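Putative oxidoreductase (Jannaschia sp., PDB 3C24) is a putative oxidoreductase that probably binds a nicotinamide adenine dinucleotide cofactor in its Rossmann-type N-terminal domain. Local coordinates at residues 11-16 against 67-72. Residues are numbered along the deposited sequence; the frame is centred on the assembly and turned at random. Where two conformers were deposited one is given.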
ATOM      1  N   PRO A  11     -26.112  -2.927  28.760  1.00 29.10           N
ATOM      2  CA  PRO A  11     -24.943  -2.314  29.379  1.00 24.45           C
ATOM      3  C   PRO A  11     -24.270  -3.257  30.302  1.00 22.40           C
ATOM      4  O   PRO A  11     -24.881  -4.002  31.065  1.00 23.80           O
ATOM      5  CB  PRO A  11     -25.514  -1.120  30.146  1.00 26.26           C
ATOM      6  CG  PRO A  11     -26.986  -1.280  30.131  1.00 32.77           C
ATOM      7  CD  PRO A  11     -27.338  -2.139  28.971  1.00 29.61           C
ATOM      8  N   LYS A  12     -22.966  -3.209  30.210  1.00 19.86           N
ATOM      9  CA  LYS A  12     -22.093  -4.032  31.010  0.50 19.85           C
ATOM     10  C   LYS A  12     -21.104  -3.163  31.750  1.00 19.36           C
ATOM     11  O   LYS A  12     -20.835  -2.051  31.345  1.00 20.92           O
ATOM     12  CB  LYS A  12     -21.316  -4.966  30.088  0.50 21.44           C
ATOM     13  CG  LYS A  12     -22.186  -5.882  29.262  0.50 20.78           C
ATOM     14  CD  LYS A  12     -22.712  -7.048  30.078  0.50 17.78           C
ATOM     15  CE  LYS A  12     -23.627  -7.924  29.243  0.50 28.04           C
ATOM     16  NZ  LYS A  12     -24.947  -7.285  28.891  0.50 27.17           N
ATOM     17  N   THR A  13     -20.598  -3.685  32.839  1.00 17.44           N
ATOM     18  CA  THR A  13     -19.547  -2.997  33.563  1.00 18.40           C
ATOM     19  C   THR A  13     -18.218  -3.470  32.966  1.00 19.81           C
ATOM     20  O   THR A  13     -17.888  -4.634  33.008  1.00 18.41           O
ATOM     21  CB  THR A  13     -19.632  -3.204  35.059  1.00 20.32           C
ATOM     22  OG1 THR A  13     -20.856  -2.596  35.512  1.00 23.02           O
ATOM     23  CG2 THR A  13     -18.458  -2.526  35.738  1.00 21.87           C
ATOM     24  N   VAL A  14     -17.452  -2.521  32.420  1.00 16.44           N
ATOM     25  CA  VAL A  14     -16.233  -2.847  31.702  1.00 17.34           C
ATOM     26  C   VAL A  14     -15.073  -2.180  32.383  1.00 18.00           C
ATOM     27  O   VAL A  14     -15.018  -0.937  32.439  1.00 20.16           O
ATOM     28  CB  VAL A  14     -16.316  -2.354  30.255  1.00 17.52           C
ATOM     29  CG1 VAL A  14     -15.050  -2.699  29.430  1.00 17.79           C
ATOM     30  CG2 VAL A  14     -17.568  -2.918  29.503  1.00 16.81           C
ATOM     31  N   ALA A  15     -14.175  -3.012  32.921  1.00 18.14           N
ATOM     32  CA  ALA A  15     -12.940  -2.552  33.541  1.00 17.77           C
ATOM     33  C   ALA A  15     -11.849  -2.615  32.497  1.00 19.08           C
ATOM     34  O   ALA A  15     -11.712  -3.593  31.735  1.00 19.17           O
ATOM     35  CB  ALA A  15     -12.586  -3.412  34.751  1.00 19.91           C
ATOM     36  N   ILE A  16     -11.102  -1.533  32.390  1.00 16.36           N
ATOM     37  CA  ILE A  16      -9.977  -1.481  31.470  1.00 17.31           C
ATOM     38  C   ILE A  16      -8.693  -1.303  32.268  1.00 18.40           C
ATOM     39  O   ILE A  16      -8.508  -0.314  32.952  1.00 18.38           O
ATOM     40  CB  ILE A  16     -10.125  -0.335  30.472  1.00 18.43           C
ATOM     41  CG1 ILE A  16     -11.431  -0.470  29.676  1.00 23.04           C
ATOM     42  CG2 ILE A  16      -8.943  -0.283  29.507  1.00 16.85           C
ATOM     43  CD1 ILE A  16     -11.800   0.716  28.883  1.00 24.93           C
ATOM     44  N   GLU A  67     -17.351  -6.159  40.433  1.00 29.74           N
ATOM     45  CA  GLU A  67     -18.418  -5.494  39.680  1.00 28.82           C
ATOM     46  C   GLU A  67     -18.261  -5.710  38.183  1.00 23.51           C
ATOM     47  O   GLU A  67     -19.200  -5.586  37.430  1.00 27.64           O
ATOM     48  CB  GLU A  67     -18.405  -3.989  39.979  1.00 28.62           C
ATOM     49  CG  GLU A  67     -18.785  -3.660  41.450  1.00 37.49           C
ATOM     50  CD  GLU A  67     -18.450  -2.222  41.869  1.00 51.05           C
ATOM     51  OE1 GLU A  67     -17.425  -1.675  41.402  1.00 48.83           O
ATOM     52  OE2 GLU A  67     -19.192  -1.649  42.707  1.00 55.40           O
ATOM     53  N   ALA A  68     -17.066  -6.114  37.798  1.00 24.05           N
ATOM     54  CA  ALA A  68     -16.711  -6.217  36.365  1.00 23.30           C
ATOM     55  C   ALA A  68     -17.284  -7.406  35.642  1.00 23.40           C
ATOM     56  O   ALA A  68     -17.007  -8.556  35.996  1.00 25.28           O
ATOM     57  CB  ALA A  68     -15.163  -6.214  36.198  1.00 19.80           C
ATOM     58  N   ASP A  69     -18.000  -7.113  34.566  1.00 19.35           N
ATOM     59  CA  ASP A  69     -18.529  -8.123  33.670  1.00 20.27           C
ATOM     60  C   ASP A  69     -17.445  -8.496  32.641  1.00 16.89           C
ATOM     61  O   ASP A  69     -17.314  -9.634  32.167  1.00 18.01           O
ATOM     62  CB  ASP A  69     -19.754  -7.616  32.933  1.00 21.60           C
ATOM     63  CG  ASP A  69     -20.897  -7.295  33.869  1.00 28.40           C
ATOM     64  OD1 ASP A  69     -21.123  -8.107  34.785  1.00 31.55           O
ATOM     65  OD2 ASP A  69     -21.567  -6.253  33.693  1.00 23.50           O
ATOM     66  N   VAL A  70     -16.668  -7.481  32.302  1.00 17.70           N
ATOM     67  CA  VAL A  70     -15.637  -7.570  31.275  1.00 16.47           C
ATOM     68  C   VAL A  70     -14.401  -6.886  31.817  1.00 17.05           C
ATOM     69  O   VAL A  70     -14.487  -5.830  32.435  1.00 18.80           O
ATOM     70  CB  VAL A  70     -16.088  -6.859  29.967  1.00 18.39           C
ATOM     71  CG1 VAL A  70     -15.042  -7.010  28.849  1.00 16.00           C
ATOM     72  CG2 VAL A  70     -17.429  -7.391  29.497  1.00 16.69           C
ATOM     73  N   VAL A  71     -13.256  -7.521  31.607  1.00 13.45           N
ATOM     74  CA  VAL A  71     -11.935  -6.971  31.972  1.00 17.96           C
ATOM     75  C   VAL A  71     -11.063  -6.986  30.721  1.00 15.56           C
ATOM     76  O   VAL A  71     -10.683  -8.025  30.189  1.00 17.25           O
ATOM     77  CB  VAL A  71     -11.266  -7.761  33.091  1.00 18.75           C
ATOM     78  CG1 VAL A  71      -9.908  -7.160  33.432  1.00 19.79           C
ATOM     79  CG2 VAL A  71     -12.176  -7.790  34.303  1.00 20.33           C
ATOM     80  N   VAL A  72     -10.718  -5.779  30.286  1.00 14.93           N
ATOM     81  CA  VAL A  72      -9.957  -5.533  29.083  1.00 14.71           C
ATOM     82  C   VAL A  72      -8.508  -5.312  29.420  1.00 16.36           C
ATOM     83  O   VAL A  72      -8.148  -4.416  30.203  1.00 17.15           O
ATOM     84  CB  VAL A  72     -10.485  -4.298  28.289  1.00 15.35           C
ATOM     85  CG1 VAL A  72      -9.588  -4.111  27.044  1.00 17.26           C
ATOM     86  CG2 VAL A  72     -11.941  -4.447  27.908  1.00 15.91           C
TER
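Ala-15 sits at the tight end of this contact, its backbone hydrogen-bonded to both Val-70 and Val-72. Ala-15 N lies 2.9 Å from Val-70 O, and Ala-15 O lies 2.8 Å from Val-72 N in an almost straight bond. Close CA-H···O approaches, from Val-14 to Val-70 O and from Val-71 to Ala-15 O, add to these bonds. A methyl suits Ala-15, whose CB meets Ala-68 CB at 4.1 Å with Trp-64 and Ala-39 also against it. On the other face Val-14, Val-70, Ile-16 and Val-72 pack as branched residues well suited to extended chain; Val-14 CG1, anti to its backbone N (chi1 -179°), meets Val-72 CG2 at 3.9 Å. Helix 160-172 lies against Val-14 and Val-72, while helix 22-33 meets Ile-16. Strand 13-17 lies between 37-41 and 70-73 in the parallel part of the Rossmann-type sheet, with 37-41 hydrogen-bonded along its other edge. Towards Lys-12 the pairing becomes looser and more open to solvent. Thr-13 O is shared by the N-H groups of Asp-69 and Val-70, with Val-70 N at a longer 3.2 Å, and Thr-13 CB lies against Glu-67 O. Asp-69 supplies what a strand partner would: Thr-13 N lies 2.9 Å from Asp-69 OD2, its N-H nearly straight (176°) to the anti side of that oxygen and 29° out of the carboxylate plane. An alanine here would probably deprive the Thr-13 N-H of this acceptor and let the strand's start fray. Lys-12 lays its CB and CD across this carboxylate at about a right angle, but its chain, bent at chi2 and chi4, carries NZ away to a hydrogen bond with Gly-10 O; Lys-12 NZ is 6.0 Å from Asp-69 OD2.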